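Succinoglycan biosynthesis protein (Bacillus cereus ATCC 14579, PDB 3B55) binds a calcium ion and belongs to the erythromycin esterase-like family, so it is probably a hydrolytic enzyme, although its substrate remains uncertain. Local coordinates at residues Asn40-Trp45 against Asn391-Thr396; Ala48-Leu53 against Asp381-Asp386; Tyr373-Val378 against Leu430-Lys435; Asp386-Asn391 against Ala426-Val431. The protein carries 1 engineered substitution. All coordinates share one frame; numbering follows the deposited sequence.

Interaction 1. Residues Asn40-Trp45 against Asn391-Thr396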
# COMPACT_ATOMS: atom_id res chain seq x y z
N ASN A 40 -20.55 -13.57 22.27
CA ASN A 40 -21.83 -13.43 21.60
C ASN A 40 -22.39 -12.06 21.94
O ASN A 40 -23.12 -11.46 21.14
CB ASN A 40 -22.80 -14.53 22.04
CG ASN A 40 -22.38 -15.91 21.56
OD1 ASN A 40 -22.21 -16.13 20.36
ND2 ASN A 40 -22.21 -16.84 22.49
N GLN A 41 -22.04 -11.56 23.12
CA GLN A 41 -22.49 -10.24 23.57
C GLN A 41 -21.66 -9.17 22.88
O GLN A 41 -22.14 -8.08 22.57
CB GLN A 41 -22.34 -10.11 25.09
CG GLN A 41 -23.28 -11.01 25.86
CD GLN A 41 -24.74 -10.75 25.53
OE1 GLN A 41 -25.31 -9.74 25.95
NE2 GLN A 41 -25.34 -11.64 24.75
N ILE A 42 -20.39 -9.48 22.65
CA ILE A 42 -19.49 -8.55 21.98
C ILE A 42 -20.03 -8.27 20.58
O ILE A 42 -20.07 -7.12 20.14
CB ILE A 42 -18.07 -9.14 21.87
CG1 ILE A 42 -17.43 -9.22 23.26
CG2 ILE A 42 -17.22 -8.31 20.92
CD1 ILE A 42 -16.12 -9.98 23.30
N ALA A 43 -20.46 -9.33 19.89
CA ALA A 43 -21.00 -9.22 18.54
C ALA A 43 -22.27 -8.38 18.49
O ALA A 43 -22.65 -7.87 17.44
CB ALA A 43 -21.27 -10.60 17.97
N LYS A 44 -22.94 -8.24 19.64
CA LYS A 44 -24.16 -7.45 19.72
C LYS A 44 -23.81 -5.99 19.97
O LYS A 44 -24.53 -5.10 19.55
CB LYS A 44 -25.06 -7.98 20.83
CG LYS A 44 -25.71 -9.33 20.52
CD LYS A 44 -27.23 -9.22 20.53
CE LYS A 44 -27.91 -10.40 19.83
NZ LYS A 44 -28.36 -11.49 20.74
N TRP A 45 -22.69 -5.76 20.66
CA TRP A 45 -22.23 -4.41 20.94
C TRP A 45 -21.72 -3.82 19.63
O TRP A 45 -21.90 -2.64 19.34
CB TRP A 45 -21.10 -4.45 21.97
CG TRP A 45 -20.56 -3.12 22.39
CD1 TRP A 45 -20.83 -2.45 23.56
CD2 TRP A 45 -19.63 -2.30 21.67
NE1 TRP A 45 -20.12 -1.27 23.61
CE2 TRP A 45 -19.38 -1.15 22.46
CE3 TRP A 45 -18.98 -2.42 20.43
CZ2 TRP A 45 -18.51 -0.13 22.06
CZ3 TRP A 45 -18.11 -1.40 20.03
CH2 TRP A 45 -17.88 -0.28 20.84
N ASN A 391 -15.98 0.25 24.21
CA ASN A 391 -16.08 0.29 25.67
C ASN A 391 -16.30 -1.13 26.20
O ASN A 391 -16.45 -2.08 25.44
CB ASN A 391 -17.28 1.13 26.14
CG ASN A 391 -17.30 2.53 25.54
OD1 ASN A 391 -16.32 3.27 25.62
ND2 ASN A 391 -18.43 2.89 24.94
N GLY A 392 -16.30 -1.25 27.53
CA GLY A 392 -16.52 -2.54 28.17
C GLY A 392 -15.62 -3.68 27.75
O GLY A 392 -14.46 -3.48 27.39
N VAL A 393 -16.18 -4.89 27.79
CA VAL A 393 -15.45 -6.10 27.42
C VAL A 393 -14.97 -6.07 25.98
O VAL A 393 -13.94 -6.65 25.65
CB VAL A 393 -16.33 -7.35 27.65
CG1 VAL A 393 -16.66 -7.49 29.14
CG2 VAL A 393 -17.61 -7.24 26.84
N THR A 394 -15.72 -5.39 25.11
CA THR A 394 -15.36 -5.31 23.70
C THR A 394 -14.02 -4.61 23.56
O THR A 394 -13.21 -4.96 22.70
CB THR A 394 -16.41 -4.53 22.90
OG1 THR A 394 -17.68 -5.15 23.04
CG2 THR A 394 -16.03 -4.51 21.43
N LYS A 395 -13.80 -3.60 24.40
CA LYS A 395 -12.56 -2.85 24.38
C LYS A 395 -11.41 -3.76 24.77
O LYS A 395 -10.36 -3.76 24.12
CB LYS A 395 -12.66 -1.67 25.35
CG LYS A 395 -11.44 -0.79 25.40
CD LYS A 395 -11.70 0.42 26.28
CE LYS A 395 -10.49 1.35 26.35
NZ LYS A 395 -10.82 2.63 27.03
N THR A 396 -11.61 -4.54 25.82
CA THR A 396 -10.59 -5.46 26.33
C THR A 396 -10.30 -6.55 25.31
O THR A 396 -9.16 -6.90 25.06
CB THR A 396 -11.07 -6.14 27.63
OG1 THR A 396 -11.43 -5.14 28.59
CG2 THR A 396 -9.98 -7.04 28.20
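The side chain of T394 lies against one face of the W45 indole, and this pair carries the tight part of the contact. With its CG anti to the backbone N (chi1 -178°), W45 extends from helix 39-49 across the first turn of helix 392-398. T394 spreads its two branches over the ring: OG1 sits 3.6 Å from W45 CG, at the rim of the five-membered ring, while CG2 makes an off-centre CH-pi contact, 4.2 Å from the centroid of the six-membered ring of W45. I42 comes in beside them, its CG2 branch 3.8 Å from OG1 of T394, so the buried threonine is shared by two residues one helical turn apart. The same indole also meets the backbone of N391, near the start of the second helix, where W45 CZ2 approaches N391 N to 3.3 Å.

The arrangement is a nearly perpendicular helix-helix crossing: the short axes pass 9.3 Å apart at -102°. The backbones come nearest at I42 and T394, and no hydrogen bond spans the two segments.

Away from that point the fit loosens. I42 CG1 and V393 CG2 are 4.1 Å apart and cross obliquely, with V393 exposed to solvent; Y37, from the loop ahead of the first helix, touches both side chains. The side chain of N391 is likewise exposed, at the other end of the contact, and crosses the indole at about a right angle, the two planes 87° apart. H49, farther along the same chain segment, stacks its ring on W45, and A390 packs against the indole too.

Interaction 2. Residues Ala48-Leu53 against Asp381-Asp386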
# COMPACT_ATOMS: atom_id res chain seq x y z
N ALA A 48 -24.60 -2.60 17.47
CA ALA A 48 -25.17 -1.34 17.92
C ALA A 48 -24.28 -0.14 17.61
O ALA A 48 -24.77 0.99 17.55
CB ALA A 48 -25.44 -1.42 19.42
N HIS A 49 -22.99 -0.37 17.42
CA HIS A 49 -22.07 0.74 17.13
C HIS A 49 -21.55 0.76 15.70
O HIS A 49 -20.80 1.65 15.31
CB HIS A 49 -20.89 0.70 18.10
CG HIS A 49 -21.24 1.11 19.49
ND1 HIS A 49 -22.07 0.36 20.30
CD2 HIS A 49 -20.90 2.21 20.21
CE1 HIS A 49 -22.24 0.98 21.45
NE2 HIS A 49 -21.54 2.10 21.43
N ALA A 50 -21.96 -0.23 14.91
CA ALA A 50 -21.53 -0.30 13.53
C ALA A 50 -22.24 0.73 12.68
O ALA A 50 -23.44 0.97 12.85
CB ALA A 50 -21.77 -1.70 12.98
N LYS A 51 -21.49 1.36 11.77
CA LYS A 51 -22.03 2.35 10.85
C LYS A 51 -22.31 1.55 9.58
O LYS A 51 -21.38 1.08 8.92
CB LYS A 51 -21.00 3.45 10.56
CG LYS A 51 -20.54 4.22 11.81
CD LYS A 51 -21.69 4.99 12.44
CE LYS A 51 -21.23 5.79 13.66
NZ LYS A 51 -20.73 4.93 14.77
N PRO A 52 -23.59 1.38 9.22
CA PRO A 52 -23.96 0.62 8.03
C PRO A 52 -23.52 1.18 6.69
O PRO A 52 -23.64 2.38 6.43
CB PRO A 52 -25.48 0.52 8.13
CG PRO A 52 -25.83 1.82 8.75
CD PRO A 52 -24.80 1.94 9.86
N LEU A 53 -23.02 0.29 5.84
CA LEU A 53 -22.58 0.64 4.50
C LEU A 53 -23.66 0.08 3.59
O LEU A 53 -23.94 -1.12 3.60
CB LEU A 53 -21.23 -0.02 4.19
CG LEU A 53 -19.98 0.86 4.16
CD1 LEU A 53 -20.24 2.21 4.80
CD2 LEU A 53 -18.85 0.11 4.87
N ASP A 381 -24.71 -6.40 5.74
CA ASP A 381 -23.90 -6.81 4.60
C ASP A 381 -22.51 -6.18 4.66
O ASP A 381 -21.51 -6.87 4.46
CB ASP A 381 -24.59 -6.42 3.30
CG ASP A 381 -25.86 -7.22 3.05
OD1 ASP A 381 -26.83 -6.66 2.50
OD2 ASP A 381 -25.87 -8.43 3.40
N GLN A 382 -22.45 -4.88 4.92
CA GLN A 382 -21.20 -4.13 5.02
C GLN A 382 -21.37 -3.03 6.08
O GLN A 382 -22.46 -2.47 6.23
CB GLN A 382 -20.83 -3.44 3.70
CG GLN A 382 -20.86 -4.30 2.46
CD GLN A 382 -22.26 -4.46 1.91
OE1 GLN A 382 -23.11 -3.57 2.07
NE2 GLN A 382 -22.50 -5.58 1.26
N PHE A 383 -20.29 -2.72 6.79
CA PHE A 383 -20.33 -1.68 7.80
C PHE A 383 -18.93 -1.36 8.29
O PHE A 383 -18.00 -2.13 8.05
CB PHE A 383 -21.17 -2.13 9.01
CG PHE A 383 -20.60 -3.31 9.74
CD1 PHE A 383 -20.85 -4.62 9.32
CD2 PHE A 383 -19.79 -3.13 10.86
CE1 PHE A 383 -20.31 -5.71 10.00
CE2 PHE A 383 -19.24 -4.21 11.55
CZ PHE A 383 -19.50 -5.51 11.12
N PHE A 384 -18.78 -0.21 8.93
CA PHE A 384 -17.48 0.13 9.48
C PHE A 384 -17.69 0.60 10.91
O PHE A 384 -18.82 0.86 11.34
CB PHE A 384 -16.74 1.17 8.64
CG PHE A 384 -17.43 2.51 8.53
CD1 PHE A 384 -18.55 2.67 7.73
CD2 PHE A 384 -16.88 3.62 9.15
CE1 PHE A 384 -19.11 3.93 7.53
CE2 PHE A 384 -17.43 4.89 8.97
CZ PHE A 384 -18.55 5.04 8.15
N ILE A 385 -16.60 0.69 11.66
CA ILE A 385 -16.71 1.08 13.05
C ILE A 385 -15.40 1.64 13.57
O ILE A 385 -14.32 1.25 13.11
CB ILE A 385 -17.11 -0.13 13.91
CG1 ILE A 385 -17.12 0.24 15.39
CG2 ILE A 385 -16.17 -1.29 13.64
CD1 ILE A 385 -17.97 -0.70 16.23
N ASP A 386 -15.49 2.55 14.54
CA ASP A 386 -14.31 3.15 15.13
C ASP A 386 -13.89 2.28 16.32
O ASP A 386 -14.54 2.30 17.37
CB ASP A 386 -14.61 4.56 15.63
CG ASP A 386 -13.35 5.35 15.94
OD1 ASP A 386 -12.36 4.74 16.39
OD2 ASP A 386 -13.35 6.59 15.75
O HOH W 1 -18.26 3.30 15.43
O HOH W 2 -25.16 -3.06 5.08
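Backbone hydrogen bonds form the first shell between strands 51-53 and 382-386. K51 and F384 make an antiparallel hydrogen-bonded pair: K51 N donates to F384 O over 2.8 Å, almost along the C=O axis, and F384 N returns a bond to K51 O of 2.9 Å. A further bond, from L53 N to Q382 O (2.8 Å), has its donor well above the carbonyl plane. P52, without an N-H, falls opposite F383 in the non-hydrogen-bonded pair, where none is required for the pairing.

Side chains add a second layer. F384 holds its CG in the crowded position between backbone N and carbonyl carbon (chi1 63°), which sets the ring under K51, whose CB lies 3.8 Å from the F384 centroid in a face-on CH-pi contact. At the edge of the same ring, L53 CD1 comes within 3.4 Å of F384 CD1. The F383 ring, on the opposite face of the sheet, meets A50 CB at 3.2 Å from CD2, a tight fit.

Farther out, the bent K51 chain curls back so that NZ makes a weak hydrogen bond to H49 O, and one water joins H49 O and K51 NZ to D386 N across the end of the pairing.

Strand 51-53 is an edge strand of the mixed eight-stranded sheet. On its other side, strand 382-386 pairs with 429-433; helix 68-72 packs on K51 and F384 through M71, and M93 of helix 88-104 touches L53.

Interaction 3. Residues Tyr373-Val378 against Leu430-Lys435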
# COMPACT_ATOMS: atom_id res chain seq x y z
N TYR A 373 -15.23 -14.48 12.44
CA TYR A 373 -16.49 -15.08 12.88
C TYR A 373 -17.30 -14.07 13.68
O TYR A 373 -18.49 -13.86 13.42
CB TYR A 373 -16.22 -16.29 13.76
CG TYR A 373 -17.48 -16.99 14.22
CD1 TYR A 373 -18.09 -17.96 13.43
CD2 TYR A 373 -18.09 -16.66 15.44
CE1 TYR A 373 -19.26 -18.58 13.82
CE2 TYR A 373 -19.28 -17.28 15.84
CZ TYR A 373 -19.86 -18.24 15.02
OH TYR A 373 -21.03 -18.85 15.37
N ILE A 374 -16.66 -13.47 14.67
CA ILE A 374 -17.31 -12.51 15.54
C ILE A 374 -17.89 -11.31 14.79
O ILE A 374 -19.08 -11.00 14.95
CB ILE A 374 -16.34 -12.09 16.66
CG1 ILE A 374 -16.08 -13.31 17.55
CG2 ILE A 374 -16.91 -10.93 17.46
CD1 ILE A 374 -15.01 -13.13 18.61
N PHE A 375 -17.09 -10.64 13.96
CA PHE A 375 -17.60 -9.52 13.18
C PHE A 375 -18.58 -10.07 12.14
O PHE A 375 -19.49 -9.37 11.68
CB PHE A 375 -16.46 -8.78 12.47
CG PHE A 375 -15.82 -7.70 13.31
CD1 PHE A 375 -16.28 -6.39 13.24
CD2 PHE A 375 -14.78 -8.01 14.19
CE1 PHE A 375 -15.71 -5.40 14.04
CE2 PHE A 375 -14.21 -7.03 14.98
CZ PHE A 375 -14.68 -5.72 14.91
N GLY A 376 -18.40 -11.33 11.78
CA GLY A 376 -19.28 -11.96 10.80
C GLY A 376 -20.69 -12.21 11.31
O GLY A 376 -21.58 -12.53 10.52
N GLN A 377 -20.90 -12.09 12.61
CA GLN A 377 -22.23 -12.31 13.17
C GLN A 377 -23.07 -11.03 13.19
O GLN A 377 -24.25 -11.06 13.57
CB GLN A 377 -22.14 -12.89 14.58
CG GLN A 377 -21.46 -14.26 14.65
CD GLN A 377 -22.01 -15.22 13.61
OE1 GLN A 377 -21.42 -15.41 12.55
NE2 GLN A 377 -23.16 -15.82 13.91
N VAL A 378 -22.47 -9.90 12.81
CA VAL A 378 -23.20 -8.64 12.76
C VAL A 378 -24.17 -8.74 11.58
O VAL A 378 -23.77 -9.10 10.48
CB VAL A 378 -22.24 -7.45 12.54
CG1 VAL A 378 -23.03 -6.18 12.25
CG2 VAL A 378 -21.38 -7.26 13.78
N LEU A 430 -12.27 -0.21 11.43
CA LEU A 430 -12.47 -1.46 10.72
C LEU A 430 -13.70 -1.45 9.82
O LEU A 430 -14.78 -1.02 10.22
CB LEU A 430 -12.60 -2.65 11.69
CG LEU A 430 -12.71 -3.97 10.90
CD1 LEU A 430 -11.36 -4.68 10.89
CD2 LEU A 430 -13.77 -4.86 11.51
N VAL A 431 -13.52 -1.94 8.60
CA VAL A 431 -14.60 -2.03 7.63
C VAL A 431 -14.82 -3.51 7.36
O VAL A 431 -13.95 -4.19 6.82
CB VAL A 431 -14.23 -1.31 6.32
CG1 VAL A 431 -15.29 -1.57 5.27
CG2 VAL A 431 -14.07 0.18 6.59
N GLN A 432 -15.99 -4.01 7.75
CA GLN A 432 -16.33 -5.42 7.56
C GLN A 432 -17.22 -5.63 6.34
O GLN A 432 -18.20 -4.91 6.15
CB GLN A 432 -17.04 -5.97 8.81
CG GLN A 432 -17.46 -7.43 8.72
CD GLN A 432 -16.30 -8.41 8.94
OE1 GLN A 432 -16.43 -9.61 8.70
NE2 GLN A 432 -15.17 -7.89 9.40
N ILE A 433 -16.87 -6.61 5.52
CA ILE A 433 -17.64 -6.96 4.33
C ILE A 433 -17.94 -8.45 4.51
O ILE A 433 -17.05 -9.30 4.40
CB ILE A 433 -16.80 -6.71 3.05
CG1 ILE A 433 -16.32 -5.26 3.05
CG2 ILE A 433 -17.64 -6.96 1.80
CD1 ILE A 433 -15.42 -4.92 1.89
N GLN A 434 -19.20 -8.76 4.81
CA GLN A 434 -19.61 -10.13 5.09
C GLN A 434 -19.50 -11.13 3.94
O GLN A 434 -19.27 -12.32 4.19
CB GLN A 434 -21.03 -10.11 5.67
CG GLN A 434 -21.19 -9.12 6.82
CD GLN A 434 -20.43 -9.52 8.08
OE1 GLN A 434 -19.29 -9.98 8.02
NE2 GLN A 434 -21.05 -9.32 9.25
N LYS A 435 -19.65 -10.70 2.70
CA LYS A 435 -19.50 -11.65 1.60
C LYS A 435 -18.72 -11.07 0.42
O LYS A 435 -19.08 -10.04 -0.15
CB LYS A 435 -20.84 -12.18 1.09
CG LYS A 435 -20.64 -13.34 0.11
CD LYS A 435 -21.89 -13.80 -0.62
CE LYS A 435 -22.65 -14.87 0.15
NZ LYS A 435 -21.72 -15.89 0.69
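Two hydrogen bonds, one CH-pi contact and a layer of amide packing join the end of helix 371-376 to strand 429-433 and the corner that follows it. Both hydrogen bonds come from a single nitrogen. Q434 NE2 donates to F375 O at 2.9 Å with an N-H...O angle of 160°, and to V378 O at 3.0 Å along a more bent path of 138°. Each carbonyl is approached in its own plane on a lone pair, and each oxygen lies close to the Q434 amide plane, so the two bonds together fix the rotation of the amide. The Q434 chain bends at chi2 to bring it there. F375 O accepts V378 N as well.

The apolar part is sharply localised. L430 and F375 reach toward each other tip to tip, and L430 CD2 sits over the face of the ring, 3.5 Å from the F375 centroid and only 3.2 Å from F375 CE1.

Between these two regions lies the Q432 side chain, its amide tilted 24° from the F375 ring and its CD 3.6 Å from F375 CB. On the helix side, L46 of helix 39-49 also touches F375, while F383 of strand 382-386 packs on V378, Q432 and Q434.

The chemistry is that of a neutral join: a side-chain amide supplies both its N-H groups to the carbonyls of F375 and V378, around the C-terminal end of the helix, with an aromatic-aliphatic contact beside it and no charged group taking part.

Interaction 4. Residues Asp386-Asn391 against Ala426-Val431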
# COMPACT_ATOMS: atom_id res chain seq x y z
N ASP A 386 -15.49 2.55 14.54
CA ASP A 386 -14.31 3.15 15.13
C ASP A 386 -13.89 2.28 16.32
O ASP A 386 -14.54 2.30 17.37
CB ASP A 386 -14.61 4.56 15.63
CG ASP A 386 -13.35 5.35 15.94
OD1 ASP A 386 -12.36 4.74 16.39
OD2 ASP A 386 -13.35 6.59 15.75
N LEU A 387 -12.82 1.52 16.15
CA LEU A 387 -12.32 0.64 17.20
C LEU A 387 -11.79 1.44 18.40
O LEU A 387 -11.74 0.94 19.52
CB LEU A 387 -11.20 -0.26 16.64
CG LEU A 387 -11.56 -1.12 15.42
CD1 LEU A 387 -10.34 -1.90 14.97
CD2 LEU A 387 -12.69 -2.07 15.76
N ARG A 388 -11.40 2.68 18.15
CA ARG A 388 -10.87 3.52 19.22
C ARG A 388 -11.96 3.94 20.20
O ARG A 388 -11.66 4.39 21.30
CB ARG A 388 -10.22 4.77 18.63
CG ARG A 388 -9.03 4.48 17.74
CD ARG A 388 -8.66 5.73 16.95
NE ARG A 388 -9.79 6.20 16.17
CZ ARG A 388 -9.77 7.25 15.35
NH1 ARG A 388 -8.65 7.95 15.20
NH2 ARG A 388 -10.87 7.60 14.69
N LYS A 389 -13.22 3.79 19.80
CA LYS A 389 -14.34 4.18 20.65
C LYS A 389 -14.98 3.03 21.43
O LYS A 389 -15.96 3.23 22.13
CB LYS A 389 -15.42 4.86 19.80
CG LYS A 389 -14.99 6.18 19.17
CD LYS A 389 -14.84 7.30 20.21
CE LYS A 389 -14.79 8.66 19.53
NZ LYS A 389 -14.82 9.79 20.50
N ALA A 390 -14.42 1.82 21.32
CA ALA A 390 -14.97 0.66 22.02
C ALA A 390 -14.95 0.80 23.55
O ALA A 390 -14.03 1.38 24.11
CB ALA A 390 -14.23 -0.59 21.60
N ASN A 391 -15.98 0.25 24.21
CA ASN A 391 -16.08 0.29 25.67
C ASN A 391 -16.30 -1.13 26.20
O ASN A 391 -16.45 -2.08 25.44
CB ASN A 391 -17.28 1.13 26.14
CG ASN A 391 -17.30 2.53 25.54
OD1 ASN A 391 -16.32 3.27 25.62
ND2 ASN A 391 -18.43 2.89 24.94
N ALA A 426 -3.91 -2.85 16.01
CA ALA A 426 -3.54 -2.79 14.60
C ALA A 426 -4.28 -1.72 13.81
O ALA A 426 -3.69 -1.05 12.96
CB ALA A 426 -3.77 -4.15 13.96
N PHE A 427 -5.57 -1.53 14.10
CA PHE A 427 -6.36 -0.55 13.36
C PHE A 427 -7.22 0.39 14.21
O PHE A 427 -7.73 0.02 15.27
CB PHE A 427 -7.30 -1.25 12.39
CG PHE A 427 -6.61 -2.17 11.42
CD1 PHE A 427 -5.84 -1.67 10.38
CD2 PHE A 427 -6.75 -3.55 11.55
CE1 PHE A 427 -5.21 -2.53 9.46
CE2 PHE A 427 -6.12 -4.42 10.64
CZ PHE A 427 -5.35 -3.91 9.60
N ASP A 428 -7.38 1.61 13.70
CA ASP A 428 -8.20 2.62 14.36
C ASP A 428 -9.64 2.43 13.84
O ASP A 428 -10.60 2.65 14.56
CB ASP A 428 -7.73 4.03 13.98
CG ASP A 428 -6.29 4.30 14.37
OD1 ASP A 428 -5.94 4.10 15.56
OD2 ASP A 428 -5.50 4.71 13.49
N ILE A 429 -9.76 2.02 12.59
CA ILE A 429 -11.08 1.84 11.98
C ILE A 429 -11.18 0.54 11.20
O ILE A 429 -10.30 0.22 10.41
CB ILE A 429 -11.38 3.02 11.03
CG1 ILE A 429 -11.30 4.33 11.83
CG2 ILE A 429 -12.77 2.86 10.38
CD1 ILE A 429 -11.27 5.58 10.96
N LEU A 430 -12.27 -0.21 11.43
CA LEU A 430 -12.47 -1.46 10.72
C LEU A 430 -13.70 -1.45 9.82
O LEU A 430 -14.78 -1.02 10.22
CB LEU A 430 -12.60 -2.65 11.69
CG LEU A 430 -12.71 -3.97 10.90
CD1 LEU A 430 -11.36 -4.68 10.89
CD2 LEU A 430 -13.77 -4.86 11.51
N VAL A 431 -13.52 -1.94 8.60
CA VAL A 431 -14.60 -2.03 7.63
C VAL A 431 -14.82 -3.51 7.36
O VAL A 431 -13.95 -4.19 6.82
CB VAL A 431 -14.23 -1.31 6.32
CG1 VAL A 431 -15.29 -1.57 5.27
CG2 VAL A 431 -14.07 0.18 6.59
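D386 adopts a chi1 of -166°, CG anti to the backbone N, and this places its carboxylate where R388 can grip it from two directions. OD1 accepts R388 N at 2.9 Å through its anti lone pair, an Asx turn, and R388 NE at 3.0 Å through its syn lone pair, with a virtually straight N-H...O line. The R388 chain is extended at chi2 but bends at chi3 (-57°), folding the guanidinium back so that NH2 also forms a salt bridge to D386 OD2 at 2.9 Å. NH2 has a further partner in M71 O.

Folded this way, R388 lays one guanidinium face over D428: the CB of D428 is 3.7 Å from R388 NE. The D428 carboxylate is merely a nearby opposite charge to R388; its OD2 is bound by S338 N.

L387 points toward segment 426-431, CG anti to the carbonyl carbon and chi2 near trans (177°). This sends CD1 against the backbone of F427, 3.3 Å from F427 O, and within 4.1 Å of L430 CB. Its own N donates to D428 O at 3.0 Å, with the donor above the carbonyl plane.

The pairing of D386 with I429, antiparallel and non-hydrogen-bonded, ends where strand 382-386 gives way to the 3-10 turn 387-389. Strand 336-344 flanks the far side of 429-433, M71 of helix 68-72 packs on D386 and I429, and helix 392-398 touches L387 through L398.

Starting from the N terminus, helix 39-49 opens interaction 1, which closes at 391-396 a loop of some 350 residues, most of the modelled chain. The end of the same helix and the strand after it, 48-53, open interaction 2, whose shorter loop ends at 381-386, entirely within the first. Interaction 3 starts inside both, at 373-378, but runs on to 430-435 and therefore crosses each of them. Interaction 4 leaves from D386, where interaction 2 ends, and returns at 426-431; it crosses interaction 1, with which it shares N391, and finishes on the same strand as interaction 3. Together they bind the N-terminal helix and edge strand to strands 382-386 and 429-433 and the elements around them.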